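Local structure of lipid II:glycine glycyltransferase (Staphylococcus aureus, 6SNR) at residues 196-202 with 320-325; 189-195 with 303-308. The protein probably catalyses attachment of the first glycine of the pentaglycine cross-bridge to the lysine side chain of lipid II, with glycyl-tRNA as the donor. All coordinates share one frame; numbering follows the deposited sequence.

Interaction 1: 196-202 with 320-325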
loop_
_atom_site.group_PDB
_atom_site.type_symbol
_atom_site.label_atom_id
_atom_site.label_comp_id
_atom_site.label_asym_id
_atom_site.label_seq_id
_atom_site.Cartn_x
_atom_site.Cartn_y
_atom_site.Cartn_z
ATOM N N MET A 196 12.027 -9.594 3.676
ATOM C CA MET A 196 10.814 -9.998 4.340
ATOM C C MET A 196 11.097 -11.091 5.358
ATOM O O MET A 196 10.457 -11.123 6.403
ATOM C CB MET A 196 9.782 -10.456 3.306
ATOM C CG MET A 196 8.460 -10.900 3.917
ATOM S SD MET A 196 7.606 -9.525 4.712
ATOM C CE MET A 196 7.105 -8.540 3.310
ATOM N N LYS A 197 12.048 -11.973 5.036
ATOM C CA LYS A 197 12.466 -13.052 5.942
ATOM C C LYS A 197 13.006 -12.427 7.232
ATOM O O LYS A 197 12.604 -12.826 8.339
ATOM C CB LYS A 197 13.523 -13.931 5.252
ATOM C CG LYS A 197 14.009 -15.137 6.040
ATOM C CD LYS A 197 14.938 -15.993 5.182
ATOM C CE LYS A 197 15.688 -17.032 6.004
ATOM N NZ LYS A 197 16.730 -17.727 5.194
ATOM N N ILE A 198 13.845 -11.394 7.067
ATOM C CA ILE A 198 14.440 -10.667 8.212
ATOM C C ILE A 198 13.350 -9.974 9.042
ATOM O O ILE A 198 13.369 -9.994 10.278
ATOM C CB ILE A 198 15.515 -9.644 7.738
ATOM C CG1 ILE A 198 16.695 -10.369 7.077
ATOM C CG2 ILE A 198 16.025 -8.806 8.910
ATOM C CD1 ILE A 198 17.610 -9.488 6.245
ATOM N N THR A 199 12.391 -9.361 8.352
ATOM C CA THR A 199 11.293 -8.683 9.000
ATOM C C THR A 199 10.382 -9.653 9.765
ATOM O O THR A 199 9.886 -9.329 10.834
ATOM C CB THR A 199 10.471 -7.903 7.961
ATOM O OG1 THR A 199 11.344 -7.023 7.256
ATOM C CG2 THR A 199 9.358 -7.109 8.616
ATOM N N GLY A 200 10.143 -10.829 9.196
ATOM C CA GLY A 200 9.346 -11.839 9.890
ATOM C C GLY A 200 10.003 -12.275 11.182
ATOM O O GLY A 200 9.331 -12.408 12.211
ATOM N N GLU A 201 11.315 -12.490 11.120
ATOM C CA GLU A 201 12.096 -12.928 12.272
ATOM C C GLU A 201 12.207 -11.850 13.353
ATOM O O GLU A 201 12.167 -12.174 14.538
ATOM C CB GLU A 201 13.486 -13.388 11.830
ATOM N N ARG A 202 12.342 -10.583 12.946
ATOM C CA ARG A 202 12.412 -9.457 13.887
ATOM C C ARG A 202 11.074 -9.220 14.580
ATOM O O ARG A 202 11.019 -9.040 15.799
ATOM C CB ARG A 202 12.850 -8.164 13.187
ATOM C CG ARG A 202 12.891 -6.951 14.119
ATOM C CD ARG A 202 13.298 -5.653 13.438
ATOM N NE ARG A 202 12.464 -5.323 12.280
ATOM C CZ ARG A 202 12.821 -5.451 10.998
ATOM N NH1 ARG A 202 14.017 -5.908 10.641
ATOM N NH2 ARG A 202 11.965 -5.095 10.056
ATOM N N TYR A 320 2.719 -4.604 1.101
ATOM C CA TYR A 320 3.709 -5.286 1.906
ATOM C C TYR A 320 4.975 -4.439 1.940
ATOM O O TYR A 320 5.337 -3.841 0.932
ATOM C CB TYR A 320 4.086 -6.663 1.310
ATOM C CG TYR A 320 3.006 -7.719 1.371
ATOM C CD1 TYR A 320 2.769 -8.400 2.533
ATOM C CD2 TYR A 320 2.268 -8.062 0.231
ATOM C CE1 TYR A 320 1.773 -9.380 2.612
ATOM C CE2 TYR A 320 1.268 -9.029 0.286
ATOM C CZ TYR A 320 1.041 -9.692 1.468
ATOM O OH TYR A 320 0.065 -10.649 1.548
ATOM N N GLY A 321 5.645 -4.423 3.088
ATOM C CA GLY A 321 6.956 -3.765 3.234
ATOM C C GLY A 321 7.907 -4.567 4.108
ATOM O O GLY A 321 7.452 -5.368 4.934
ATOM N N ALA A 322 9.206 -4.386 3.908
ATOM C CA ALA A 322 10.222 -5.167 4.644
ATOM C C ALA A 322 11.453 -4.330 4.798
ATOM O O ALA A 322 11.703 -3.439 3.976
ATOM C CB ALA A 322 10.549 -6.478 3.932
ATOM N N SER A 323 12.239 -4.592 5.849
ATOM C CA SER A 323 13.501 -3.875 5.992
ATOM C C SER A 323 14.478 -4.689 6.820
ATOM O O SER A 323 14.046 -5.509 7.637
ATOM C CB SER A 323 13.276 -2.498 6.639
ATOM O OG SER A 323 12.666 -2.613 7.916
ATOM N N SER A 324 15.765 -4.444 6.580
ATOM C CA SER A 324 16.845 -5.192 7.243
ATOM C C SER A 324 17.164 -4.580 8.585
ATOM O O SER A 324 16.645 -3.538 8.940
ATOM C CB SER A 324 18.110 -5.208 6.396
ATOM O OG SER A 324 18.698 -3.926 6.316
ATOM N N ASN A 325 18.016 -5.275 9.336
ATOM C CA ASN A 325 18.478 -4.797 10.633
ATOM C C ASN A 325 19.662 -3.825 10.545
ATOM O O ASN A 325 20.087 -3.272 11.566
ATOM C CB ASN A 325 18.870 -6.011 11.508
ATOM C CG ASN A 325 17.696 -6.935 11.811
ATOM O OD1 ASN A 325 17.789 -8.148 11.644
ATOM N ND2 ASN A 325 16.616 -6.375 12.325
#
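Arg202 takes hold of the Ser323 carbonyl with both terminal nitrogens: NH1 lies 3.0 Å and NH2 3.2 Å from Ser323 O. The oxygen sits in the guanidinium plane, whereas both nitrogens approach from one face of the carbonyl, well above its plane. Arg202 runs out extended through chi1 and chi2, then bends at chi3 (55°), which brings the guanidinium round to the Ser323 carbonyl. The N-H of the same serine goes to the helix as well, giving a fairly straight bond of 2.9 Å from Ser323 N to Thr199 OG1. That hydroxyl is also hydrogen-bonded to Leu195 O, so it ties its own helix turn to the end of the strand. These bonds join helix 189-202 to the end of strand 315-323 in a mixed sheet of the acetyltransferase-like FemABX fold, the two axes nearly perpendicular at 83°. Beyond them the contact is van der Waals packing. Ala322 CB nestles against the helix, 3.5 Å from Met196 N and equally near Thr199 OG1. Met196 folds at chi2 and chi3, bringing CE within 3.6 Å of Gly321 O and against Tyr320 CB. At the far end, Ile198 CG2 packs on Ser324 CA, 4.1 Å away, and the Ile198 side chain slants across that of Asn325.

Interaction 2: 189-195 with 303-308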
loop_
_atom_site.group_PDB
_atom_site.type_symbol
_atom_site.label_atom_id
_atom_site.label_comp_id
_atom_site.label_asym_id
_atom_site.label_seq_id
_atom_site.Cartn_x
_atom_site.Cartn_y
_atom_site.Cartn_z
ATOM N N LEU A 189 12.453 -9.076 -6.719
ATOM C CA LEU A 189 11.703 -9.788 -5.699
ATOM C C LEU A 189 12.564 -10.727 -4.852
ATOM O O LEU A 189 12.148 -11.119 -3.776
ATOM C CB LEU A 189 10.496 -10.572 -6.292
ATOM C CG LEU A 189 9.402 -9.649 -6.856
ATOM C CD1 LEU A 189 8.439 -10.422 -7.772
ATOM C CD2 LEU A 189 8.630 -8.876 -5.787
ATOM N N LYS A 190 13.750 -11.112 -5.350
ATOM C CA LYS A 190 14.634 -11.984 -4.577
ATOM C C LYS A 190 15.226 -11.222 -3.409
ATOM O O LYS A 190 15.168 -11.708 -2.292
ATOM C CB LYS A 190 15.742 -12.605 -5.424
ATOM C CG LYS A 190 15.282 -13.786 -6.273
ATOM C CD LYS A 190 16.424 -14.411 -7.071
ATOM C CE LYS A 190 17.575 -14.856 -6.172
ATOM N NZ LYS A 190 18.556 -15.746 -6.867
ATOM N N THR A 191 15.646 -9.987 -3.667
ATOM C CA THR A 191 16.027 -9.038 -2.608
ATOM C C THR A 191 14.856 -8.794 -1.647
ATOM O O THR A 191 14.986 -8.865 -0.413
ATOM C CB THR A 191 16.549 -7.720 -3.234
ATOM O OG1 THR A 191 17.745 -7.993 -4.002
ATOM C CG2 THR A 191 16.877 -6.677 -2.126
ATOM N N PHE A 192 13.677 -8.521 -2.194
ATOM C CA PHE A 192 12.522 -8.309 -1.326
ATOM C C PHE A 192 12.200 -9.468 -0.390
ATOM O O PHE A 192 11.894 -9.306 0.787
ATOM C CB PHE A 192 11.301 -8.009 -2.208
ATOM C CG PHE A 192 10.089 -7.651 -1.419
ATOM C CD1 PHE A 192 10.041 -6.457 -0.730
ATOM C CD2 PHE A 192 9.010 -8.523 -1.340
ATOM C CE1 PHE A 192 8.938 -6.104 -0.004
ATOM C CE2 PHE A 192 7.905 -8.186 -0.575
ATOM C CZ PHE A 192 7.854 -6.980 0.086
ATOM N N ALA A 193 12.228 -10.686 -0.925
ATOM C CA ALA A 193 11.894 -11.841 -0.092
ATOM C C ALA A 193 12.889 -12.021 1.047
ATOM O O ALA A 193 12.512 -12.458 2.144
ATOM C CB ALA A 193 11.840 -13.106 -0.948
ATOM N N GLU A 194 14.158 -11.708 0.781
ATOM C CA GLU A 194 15.213 -11.758 1.801
ATOM C C GLU A 194 14.928 -10.754 2.917
ATOM O O GLU A 194 15.030 -11.063 4.105
ATOM C CB GLU A 194 16.586 -11.469 1.172
ATOM C CG GLU A 194 17.093 -12.562 0.229
ATOM C CD GLU A 194 18.489 -12.286 -0.322
ATOM O OE1 GLU A 194 19.414 -12.090 0.498
ATOM O OE2 GLU A 194 18.670 -12.280 -1.569
ATOM N N LEU A 195 14.564 -9.533 2.534
ATOM C CA LEU A 195 14.209 -8.530 3.508
ATOM C C LEU A 195 12.983 -8.942 4.329
ATOM O O LEU A 195 12.899 -8.688 5.530
ATOM C CB LEU A 195 13.957 -7.181 2.800
ATOM C CG LEU A 195 15.160 -6.509 2.151
ATOM C CD1 LEU A 195 14.711 -5.333 1.302
ATOM C CD2 LEU A 195 16.134 -6.043 3.224
ATOM N N TYR A 303 20.919 -3.217 -0.202
ATOM C CA TYR A 303 19.502 -2.866 -0.090
ATOM C C TYR A 303 19.052 -2.979 1.359
ATOM O O TYR A 303 19.315 -3.972 2.022
ATOM C CB TYR A 303 18.670 -3.783 -0.984
ATOM C CG TYR A 303 18.823 -3.459 -2.441
ATOM C CD1 TYR A 303 18.258 -2.318 -2.992
ATOM C CD2 TYR A 303 19.518 -4.305 -3.289
ATOM C CE1 TYR A 303 18.384 -1.993 -4.335
ATOM C CE2 TYR A 303 19.647 -4.003 -4.636
ATOM C CZ TYR A 303 19.093 -2.856 -5.167
ATOM O OH TYR A 303 19.239 -2.561 -6.520
ATOM N N LEU A 304 18.333 -1.946 1.810
ATOM C CA LEU A 304 17.888 -1.793 3.171
ATOM C C LEU A 304 16.408 -2.023 3.415
ATOM O O LEU A 304 16.007 -2.440 4.502
ATOM C CB LEU A 304 18.181 -0.346 3.607
ATOM C CG LEU A 304 19.660 0.075 3.597
ATOM C CD1 LEU A 304 19.795 1.454 4.209
ATOM C CD2 LEU A 304 20.517 -0.951 4.301
ATOM N N SER A 305 15.580 -1.666 2.437
ATOM C CA SER A 305 14.145 -1.852 2.601
ATOM C C SER A 305 13.505 -2.076 1.244
ATOM O O SER A 305 14.115 -1.849 0.218
ATOM C CB SER A 305 13.498 -0.678 3.315
ATOM O OG SER A 305 13.534 0.516 2.573
ATOM N N GLY A 306 12.247 -2.484 1.251
ATOM C CA GLY A 306 11.511 -2.702 0.006
ATOM C C GLY A 306 10.021 -2.780 0.291
ATOM O O GLY A 306 9.593 -2.971 1.458
ATOM N N ALA A 307 9.233 -2.549 -0.765
ATOM C CA ALA A 307 7.795 -2.612 -0.632
ATOM C C ALA A 307 7.100 -2.850 -1.957
ATOM O O ALA A 307 7.611 -2.515 -3.021
ATOM C CB ALA A 307 7.309 -1.320 -0.042
ATOM N N LEU A 308 5.888 -3.413 -1.859
ATOM C CA LEU A 308 4.999 -3.575 -2.996
ATOM C C LEU A 308 3.833 -2.590 -2.932
ATOM O O LEU A 308 3.165 -2.502 -1.895
ATOM C CB LEU A 308 4.506 -5.006 -2.991
ATOM C CG LEU A 308 5.460 -6.116 -3.436
ATOM C CD1 LEU A 308 4.877 -7.505 -3.125
ATOM C CD2 LEU A 308 5.768 -6.006 -4.910
#
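Phe192 pushes the edge of its ring against the backbone at Gly306. Its CB leaves the helix roughly along the strand, and with CG anti to the backbone N (chi1 -175°) the ring carries on over the strand and turns its CD1-CE1 edge to it. CD1 is the first ring atom to arrive, 3.8 Å from Gly306 C. CE1, one bond further out, goes deeper: it is 3.5 Å from Gly306 C and 3.5 Å from Gly306 O, which lies in the plane of the ring. Gly306 has no side chain, and the ring edge therefore reaches the peptide itself. On the other limb of the ring CE2 meets Leu308 CD1 at 4.0 Å, and Leu308 CG lies over one face. Phe213 of helix 210-220 packs edge-to-face with the same ring. The setting is the buried interface between helix 189-202 and strand 302-312, an inner strand of the acetyltransferase-like sheet; strand and helix run nearly at right angles, 104° apart. On one flank of Phe192, Leu189 CD2 touches Leu308 CD2 with the two side chains crossing squarely. On the other, Leu195 splays its methyls along the backbone, CD1 3.5 Å from Ser305 C and CD2 3.8 Å from Leu304 O. Near the start of the strand segment, Thr191 turns its methyl rather than its hydroxyl to Tyr303, with CG2 3.6 Å from Tyr303 CB and also against CG and CD2 of the ring. The phenol OH of Tyr303 is hydrogen-bonded to Glu182 on the edge strand 180-183.

Interactions 2 and 1 use successive halves of one helix, 189-202, which lies across two neighbouring antiparallel strands; their centres are 8 Å apart. The first half of the helix covers 303-308 and the second half 320-325. Backbone pairing joins the strands directly: Ala322 N is 2.9 Å from Gly306 O, and Leu308 N is 2.9 Å from Tyr320 O, both probable hydrogen bonds. Side chains bridge the two contacts as well, with Phe192 packing on Tyr320 and Leu195 on Ala322. Character changes along the helix, from a buried, apolar interface in interaction 2 to a more exposed one with polar bonds in interaction 1.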